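Local coordinates for protein cellulase (Uncultured bacterium, PDB 6XSO) that hydrolyses internal beta-1,4 linkages of cellulose and probably of other plant cell-wall glucans and xylans, as a broad-specificity family 5 endoglucanase, at residues Ile279-Met290 with Leu327-Gln338. Sequence-based numbering, arbitrary orientation.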
ATOM      1  N   ILE A 279      27.249   3.344   5.836  1.00 25.88           N
ATOM      2  CA  ILE A 279      26.201   2.582   6.505  1.00 26.73           C
ATOM      3  C   ILE A 279      25.804   3.241   7.823  1.00 24.87           C
ATOM      4  O   ILE A 279      24.630   3.201   8.213  1.00 26.65           O
ATOM      5  CB  ILE A 279      26.579   1.099   6.662  1.00 26.19           C
ATOM      6  CG1 ILE A 279      25.386   0.312   7.224  1.00 23.70           C
ATOM      7  CG2 ILE A 279      27.820   0.920   7.556  1.00 28.57           C
ATOM      8  CD1 ILE A 279      24.100   0.367   6.412  1.00 24.14           C
ATOM      9  N   SER A 280      26.747   3.894   8.505  1.00 28.42           N
ATOM     10  CA  SER A 280      26.384   4.620   9.716  1.00 25.11           C
ATOM     11  C   SER A 280      25.364   5.721   9.414  1.00 27.72           C
ATOM     12  O   SER A 280      24.372   5.884  10.133  1.00 28.17           O
ATOM     13  CB  SER A 280      27.629   5.202  10.375  1.00 30.09           C
ATOM     14  OG  SER A 280      27.251   6.056  11.438  1.00 42.34           O
ATOM     15  N   ALA A 281      25.598   6.492   8.354  1.00 25.67           N
ATOM     16  CA  ALA A 281      24.663   7.553   8.006  1.00 27.98           C
ATOM     17  C   ALA A 281      23.304   6.982   7.618  1.00 26.55           C
ATOM     18  O   ALA A 281      22.257   7.575   7.936  1.00 25.71           O
ATOM     19  CB  ALA A 281      25.254   8.409   6.885  1.00 27.69           C
ATOM     20  N   ILE A 282      23.301   5.850   6.901  1.00 24.44           N
ATOM     21  CA  ILE A 282      22.055   5.199   6.485  1.00 21.98           C
ATOM     22  C   ILE A 282      21.238   4.772   7.697  1.00 22.13           C
ATOM     23  O   ILE A 282      20.020   4.984   7.750  1.00 21.45           O
ATOM     24  CB  ILE A 282      22.355   4.002   5.558  1.00 22.80           C
ATOM     25  CG1 ILE A 282      22.897   4.501   4.219  1.00 25.09           C
ATOM     26  CG2 ILE A 282      21.103   3.142   5.339  1.00 22.39           C
ATOM     27  CD1 ILE A 282      23.693   3.465   3.424  1.00 26.71           C
ATOM     28  N   ARG A 283      21.897   4.145   8.680  1.00 24.46           N
ATOM     29  CA  ARG A 283      21.196   3.737   9.897  1.00 22.61           C
ATOM     30  C   ARG A 283      20.583   4.936  10.603  1.00 23.49           C
ATOM     31  O   ARG A 283      19.451   4.865  11.097  1.00 24.41           O
ATOM     32  CB  ARG A 283      22.144   2.988  10.833  1.00 24.59           C
ATOM     33  CG  ARG A 283      22.535   1.637  10.289  1.00 28.70           C
ATOM     34  CD  ARG A 283      23.368   0.859  11.290  1.00 33.43           C
ATOM     35  NE  ARG A 283      23.855  -0.387  10.718  1.00 37.89           N
ATOM     36  CZ  ARG A 283      25.140  -0.734  10.620  1.00 37.11           C
ATOM     37  NH1 ARG A 283      26.112   0.060  11.065  1.00 35.54           N
ATOM     38  NH2 ARG A 283      25.436  -1.904  10.074  1.00 36.02           N
ATOM     39  N   THR A 284      21.315   6.050  10.662  1.00 26.44           N
ATOM     40  CA  THR A 284      20.767   7.265  11.255  1.00 26.14           C
ATOM     41  C   THR A 284      19.565   7.794  10.475  1.00 25.93           C
ATOM     42  O   THR A 284      18.577   8.241  11.071  1.00 24.52           O
ATOM     43  CB  THR A 284      21.876   8.317  11.331  1.00 25.80           C
ATOM     44  OG1 THR A 284      22.929   7.812  12.157  1.00 30.07           O
ATOM     45  CG2 THR A 284      21.336   9.607  11.904  1.00 31.45           C
ATOM     46  N   ASP A 285      19.631   7.764   9.144  1.00 25.31           N
ATOM     47  CA  ASP A 285      18.493   8.182   8.340  1.00 23.57           C
ATOM     48  C   ASP A 285      17.284   7.296   8.614  1.00 20.14           C
ATOM     49  O   ASP A 285      16.147   7.773   8.701  1.00 22.23           O
ATOM     50  CB  ASP A 285      18.823   8.074   6.854  1.00 23.25           C
ATOM     51  CG  ASP A 285      19.736   9.159   6.358  1.00 33.90           C
ATOM     52  OD1 ASP A 285      19.879  10.223   7.015  1.00 35.47           O
ATOM     53  OD2 ASP A 285      20.317   8.936   5.270  1.00 32.76           O
ATOM     54  N   THR A 286      17.503   5.990   8.724  1.00 21.08           N
ATOM     55  CA  THR A 286      16.393   5.094   9.016  1.00 19.10           C
ATOM     56  C   THR A 286      15.828   5.363  10.403  1.00 21.09           C
ATOM     57  O   THR A 286      14.605   5.362  10.593  1.00 21.23           O
ATOM     58  CB  THR A 286      16.865   3.649   8.854  1.00 19.78           C
ATOM     59  OG1 THR A 286      17.146   3.409   7.463  1.00 21.20           O
ATOM     60  CG2 THR A 286      15.808   2.670   9.346  1.00 19.41           C
ATOM     61  N   ARG A 287      16.702   5.632  11.377  1.00 21.22           N
ATOM     62  CA  ARG A 287      16.237   5.963  12.721  1.00 22.58           C
ATOM     63  C   ARG A 287      15.384   7.230  12.699  1.00 23.04           C
ATOM     64  O   ARG A 287      14.359   7.309  13.385  1.00 23.61           O
ATOM     65  CB  ARG A 287      17.428   6.135  13.671  1.00 25.93           C
ATOM     66  CG  ARG A 287      17.034   6.110  15.145  1.00 27.48           C
ATOM     67  CD  ARG A 287      18.260   5.984  16.077  1.00 36.21           C
ATOM     68  NE  ARG A 287      19.397   5.333  15.420  1.00 54.18           N
ATOM     69  CZ  ARG A 287      19.522   4.020  15.226  1.00 56.66           C
ATOM     70  NH1 ARG A 287      18.584   3.175  15.639  1.00 50.96           N
ATOM     71  NH2 ARG A 287      20.593   3.551  14.600  1.00 55.28           N
ATOM     72  N   ASP A 288      15.774   8.219  11.894  1.00 23.20           N
ATOM     73  CA  ASP A 288      14.994   9.453  11.806  1.00 25.35           C
ATOM     74  C   ASP A 288      13.631   9.187  11.186  1.00 24.21           C
ATOM     75  O   ASP A 288      12.614   9.698  11.672  1.00 24.30           O
ATOM     76  CB  ASP A 288      15.767  10.483  10.981  1.00 24.98           C
ATOM     77  CG  ASP A 288      14.934  11.718  10.655  1.00 36.81           C
ATOM     78  OD1 ASP A 288      14.676  12.501  11.589  1.00 42.32           O
ATOM     79  OD2 ASP A 288      14.541  11.903   9.477  1.00 38.27           O
ATOM     80  N   LEU A 289      13.595   8.395  10.112  1.00 21.23           N
ATOM     81  CA  LEU A 289      12.329   7.999   9.505  1.00 20.53           C
ATOM     82  C   LEU A 289      11.426   7.327  10.530  1.00 22.28           C
ATOM     83  O   LEU A 289      10.254   7.698  10.689  1.00 21.53           O
ATOM     84  CB  LEU A 289      12.598   7.054   8.329  1.00 20.50           C
ATOM     85  CG  LEU A 289      11.439   6.191   7.819  1.00 24.15           C
ATOM     86  CD1 LEU A 289      10.393   7.062   7.153  1.00 29.46           C
ATOM     87  CD2 LEU A 289      11.889   5.131   6.835  1.00 28.58           C
ATOM     88  N   MET A 290      11.955   6.336  11.241  1.00 21.38           N
ATOM     89  CA  MET A 290      11.130   5.609  12.191  1.00 21.34           C
ATOM     90  C   MET A 290      10.691   6.512  13.336  1.00 23.16           C
ATOM     91  O   MET A 290       9.565   6.374  13.832  1.00 21.90           O
ATOM     92  CB  MET A 290      11.892   4.396  12.726  1.00 19.15           C
ATOM     93  CG  MET A 290      12.311   3.388  11.664  1.00 20.91           C
ATOM     94  SD  MET A 290      10.916   2.630  10.823  1.00 21.87           S
ATOM     95  CE  MET A 290      11.737   1.766   9.472  1.00 20.31           C
ATOM     96  N   LEU A 327      26.046  -2.901   0.440  1.00 22.79           N
ATOM     97  CA  LEU A 327      25.494  -1.769   1.181  1.00 22.86           C
ATOM     98  C   LEU A 327      23.971  -1.840   1.216  1.00 21.34           C
ATOM     99  O   LEU A 327      23.345  -1.563   2.251  1.00 22.02           O
ATOM    100  CB  LEU A 327      25.936  -0.450   0.554  1.00 25.75           C
ATOM    101  CG  LEU A 327      25.622   0.789   1.384  1.00 24.96           C
ATOM    102  CD1 LEU A 327      26.491   0.883   2.639  1.00 28.43           C
ATOM    103  CD2 LEU A 327      25.805   2.037   0.529  1.00 27.03           C
ATOM    104  N   MET A 328      23.355  -2.253   0.102  1.00 20.18           N
ATOM    105  CA  MET A 328      21.910  -2.406   0.083  1.00 19.86           C
ATOM    106  C   MET A 328      21.460  -3.457   1.092  1.00 20.11           C
ATOM    107  O   MET A 328      20.456  -3.271   1.796  1.00 20.55           O
ATOM    108  CB  MET A 328      21.427  -2.778  -1.319  1.00 22.69           C
ATOM    109  CG  MET A 328      19.934  -2.910  -1.372  1.00 22.89           C
ATOM    110  SD  MET A 328      19.389  -3.296  -3.030  1.00 26.77           S
ATOM    111  CE  MET A 328      17.619  -3.262  -2.787  1.00 24.01           C
ATOM    112  N   PHE A 329      22.173  -4.588   1.153  1.00 20.86           N
ATOM    113  CA  PHE A 329      21.822  -5.641   2.099  1.00 20.87           C
ATOM    114  C   PHE A 329      22.016  -5.188   3.548  1.00 22.38           C
ATOM    115  O   PHE A 329      21.241  -5.583   4.423  1.00 22.75           O
ATOM    116  CB  PHE A 329      22.638  -6.903   1.798  1.00 22.35           C
ATOM    117  CG  PHE A 329      22.200  -7.661   0.547  1.00 22.21           C
ATOM    118  CD1 PHE A 329      21.172  -7.227  -0.273  1.00 23.68           C
ATOM    119  CD2 PHE A 329      22.832  -8.836   0.209  1.00 25.89           C
ATOM    120  CE1 PHE A 329      20.798  -7.967  -1.406  1.00 24.51           C
ATOM    121  CE2 PHE A 329      22.453  -9.565  -0.907  1.00 26.22           C
ATOM    122  CZ  PHE A 329      21.461  -9.139  -1.707  1.00 25.48           C
ATOM    123  N   GLN A 330      23.048  -4.383   3.822  0.53 22.42           N
ATOM    124  CA  GLN A 330      23.213  -3.843   5.170  0.53 20.96           C
ATOM    125  C   GLN A 330      22.079  -2.884   5.504  0.53 23.24           C
ATOM    126  O   GLN A 330      21.617  -2.829   6.652  0.53 21.81           O
ATOM    127  CB  GLN A 330      24.562  -3.138   5.291  0.53 23.03           C
ATOM    128  CG  GLN A 330      25.738  -4.042   4.995  0.53 24.38           C
ATOM    129  CD  GLN A 330      27.023  -3.263   4.785  0.53 23.73           C
ATOM    130  OE1 GLN A 330      27.392  -2.416   5.606  0.53 28.06           O
ATOM    131  NE2 GLN A 330      27.708  -3.534   3.678  0.53 30.66           N
ATOM    132  N   PHE A 331      21.620  -2.127   4.505  1.00 21.60           N
ATOM    133  CA  PHE A 331      20.464  -1.259   4.683  1.00 20.82           C
ATOM    134  C   PHE A 331      19.222  -2.085   4.997  1.00 18.63           C
ATOM    135  O   PHE A 331      18.467  -1.766   5.928  1.00 20.44           O
ATOM    136  CB  PHE A 331      20.269  -0.398   3.415  1.00 19.55           C
ATOM    137  CG  PHE A 331      18.870   0.139   3.247  1.00 20.37           C
ATOM    138  CD1 PHE A 331      18.413   1.154   4.062  1.00 20.23           C
ATOM    139  CD2 PHE A 331      18.024  -0.376   2.285  1.00 21.81           C
ATOM    140  CE1 PHE A 331      17.132   1.650   3.929  1.00 18.75           C
ATOM    141  CE2 PHE A 331      16.736   0.101   2.151  1.00 21.98           C
ATOM    142  CZ  PHE A 331      16.296   1.123   2.965  1.00 18.95           C
ATOM    143  N   VAL A 332      18.996  -3.157   4.216  1.00 20.30           N
ATOM    144  CA  VAL A 332      17.860  -4.060   4.435  1.00 19.54           C
ATOM    145  C   VAL A 332      17.863  -4.578   5.867  1.00 21.36           C
ATOM    146  O   VAL A 332      16.837  -4.557   6.564  1.00 20.66           O
ATOM    147  CB  VAL A 332      17.913  -5.224   3.423  1.00 19.67           C
ATOM    148  CG1 VAL A 332      17.065  -6.408   3.874  1.00 19.64           C
ATOM    149  CG2 VAL A 332      17.538  -4.735   2.026  1.00 18.56           C
ATOM    150  N   ASP A 333      18.996  -5.124   6.302  1.00 20.48           N
ATOM    151  CA  ASP A 333      19.065  -5.701   7.638  1.00 21.99           C
ATOM    152  C   ASP A 333      18.568  -4.706   8.678  1.00 20.50           C
ATOM    153  O   ASP A 333      17.773  -5.045   9.562  1.00 21.44           O
ATOM    154  CB  ASP A 333      20.517  -6.050   7.982  1.00 22.27           C
ATOM    155  CG  ASP A 333      21.052  -7.259   7.240  1.00 23.86           C
ATOM    156  OD1 ASP A 333      20.299  -7.952   6.547  1.00 22.01           O
ATOM    157  OD2 ASP A 333      22.274  -7.516   7.362  1.00 26.34           O
ATOM    158  N   ASP A 334      19.076  -3.473   8.608  1.00 20.26           N
ATOM    159  CA  ASP A 334      18.776  -2.479   9.638  1.00 21.08           C
ATOM    160  C   ASP A 334      17.360  -1.924   9.495  1.00 22.47           C
ATOM    161  O   ASP A 334      16.697  -1.644  10.504  1.00 20.92           O
ATOM    162  CB  ASP A 334      19.817  -1.362   9.584  1.00 20.90           C
ATOM    163  CG  ASP A 334      19.517  -0.244  10.569  1.00 20.96           C
ATOM    164  OD1 ASP A 334      19.791  -0.445  11.780  1.00 24.47           O
ATOM    165  OD2 ASP A 334      19.016   0.812  10.106  1.00 21.70           O
ATOM    166  N   PHE A 335      16.898  -1.714   8.258  1.00 20.10           N
ATOM    167  CA  PHE A 335      15.560  -1.169   8.021  1.00 18.27           C
ATOM    168  C   PHE A 335      14.500  -2.111   8.568  1.00 20.02           C
ATOM    169  O   PHE A 335      13.606  -1.697   9.319  1.00 20.07           O
ATOM    170  CB  PHE A 335      15.383  -0.966   6.515  1.00 19.45           C
ATOM    171  CG  PHE A 335      14.141  -0.207   6.127  1.00 18.80           C
ATOM    172  CD1 PHE A 335      14.159   1.167   6.058  1.00 20.18           C
ATOM    173  CD2 PHE A 335      12.975  -0.878   5.794  1.00 19.66           C
ATOM    174  CE1 PHE A 335      13.023   1.861   5.680  1.00 22.84           C
ATOM    175  CE2 PHE A 335      11.841  -0.179   5.404  1.00 21.65           C
ATOM    176  CZ  PHE A 335      11.863   1.181   5.373  1.00 21.60           C
ATOM    177  N   VAL A 336      14.619  -3.401   8.243  1.00 20.41           N
ATOM    178  CA  VAL A 336      13.662  -4.383   8.741  1.00 20.33           C
ATOM    179  C   VAL A 336      13.724  -4.458  10.256  1.00 22.08           C
ATOM    180  O   VAL A 336      12.688  -4.525  10.922  1.00 20.66           O
ATOM    181  CB  VAL A 336      13.906  -5.751   8.074  1.00 21.15           C
ATOM    182  CG1 VAL A 336      13.097  -6.851   8.757  1.00 23.37           C
ATOM    183  CG2 VAL A 336      13.518  -5.655   6.588  1.00 20.44           C
ATOM    184  N   ALA A 337      14.937  -4.453  10.822  1.00 20.27           N
ATOM    185  CA  ALA A 337      15.095  -4.556  12.267  1.00 20.20           C
ATOM    186  C   ALA A 337      14.512  -3.341  12.979  1.00 19.07           C
ATOM    187  O   ALA A 337      13.828  -3.483  14.005  1.00 21.09           O
ATOM    188  CB  ALA A 337      16.569  -4.701  12.636  1.00 21.65           C
ATOM    189  N   GLN A 338      14.811  -2.137  12.486  1.00 20.70           N
ATOM    190  CA  GLN A 338      14.292  -0.953  13.169  1.00 19.65           C
ATOM    191  C   GLN A 338      12.768  -0.919  13.098  1.00 20.56           C
ATOM    192  O   GLN A 338      12.099  -0.566  14.078  1.00 21.11           O
ATOM    193  CB  GLN A 338      14.914   0.332  12.606  1.00 20.81           C
ATOM    194  CG  GLN A 338      16.395   0.525  12.904  1.00 21.48           C
ATOM    195  CD  GLN A 338      16.800   1.990  12.839  1.00 27.49           C
ATOM    196  OE1 GLN A 338      16.151   2.853  13.429  1.00 25.91           O
ATOM    197  NE2 GLN A 338      17.870   2.275  12.109  1.00 22.46           N
TER
HETATM  198  O   HOH W   1      23.094  -3.271   8.886  1.00 26.79           O
HETATM  199  O   HOH W   2      18.693   1.098   7.396  1.00 22.21           O
HETATM  200  O   HOH W   3      20.486   0.993  13.927  1.00 32.02           O
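Helices 279-290 and 327-338 run side by side in the same sense, their axes 9.9 Å apart and crossing at -27°, as neighbouring outer helices of a TIM barrel, in the chain after strands 264-270 and 304-309. Thr286, small enough for the closest backbone approach, is a knob in a hole made by Phe331, Asp334, Phe335 and Gln338. Its CG2, anti to the backbone N, faces the Gln338 amide, while OG1 lies at the edge of the Phe335 ring and gives its proton to a water that in turn donates to Asp334 OD2. Ile282 CG2 meets the edge of the Phe331 ring at CD1 (3.6 Å); nearer the barrel, Met290 CE makes a CH-pi contact over one face of Phe335, whose ring also stacks with Trp309. A glutamine suits position Gln338 because its amide NE2 can donate twice, to Asp334 OD2 (2.7 Å, syn side) and across to Arg283 O. A leucine here would probably leave Asp334 without this donor and remove the direct hydrogen bond between the helices. The Arg287 guanidinium lies nearly parallel to that amide, their planes 8° apart. Arg283 O takes Arg287 N and Gln338 NE2 from opposite faces of its plane, the latter at 3.2 Å.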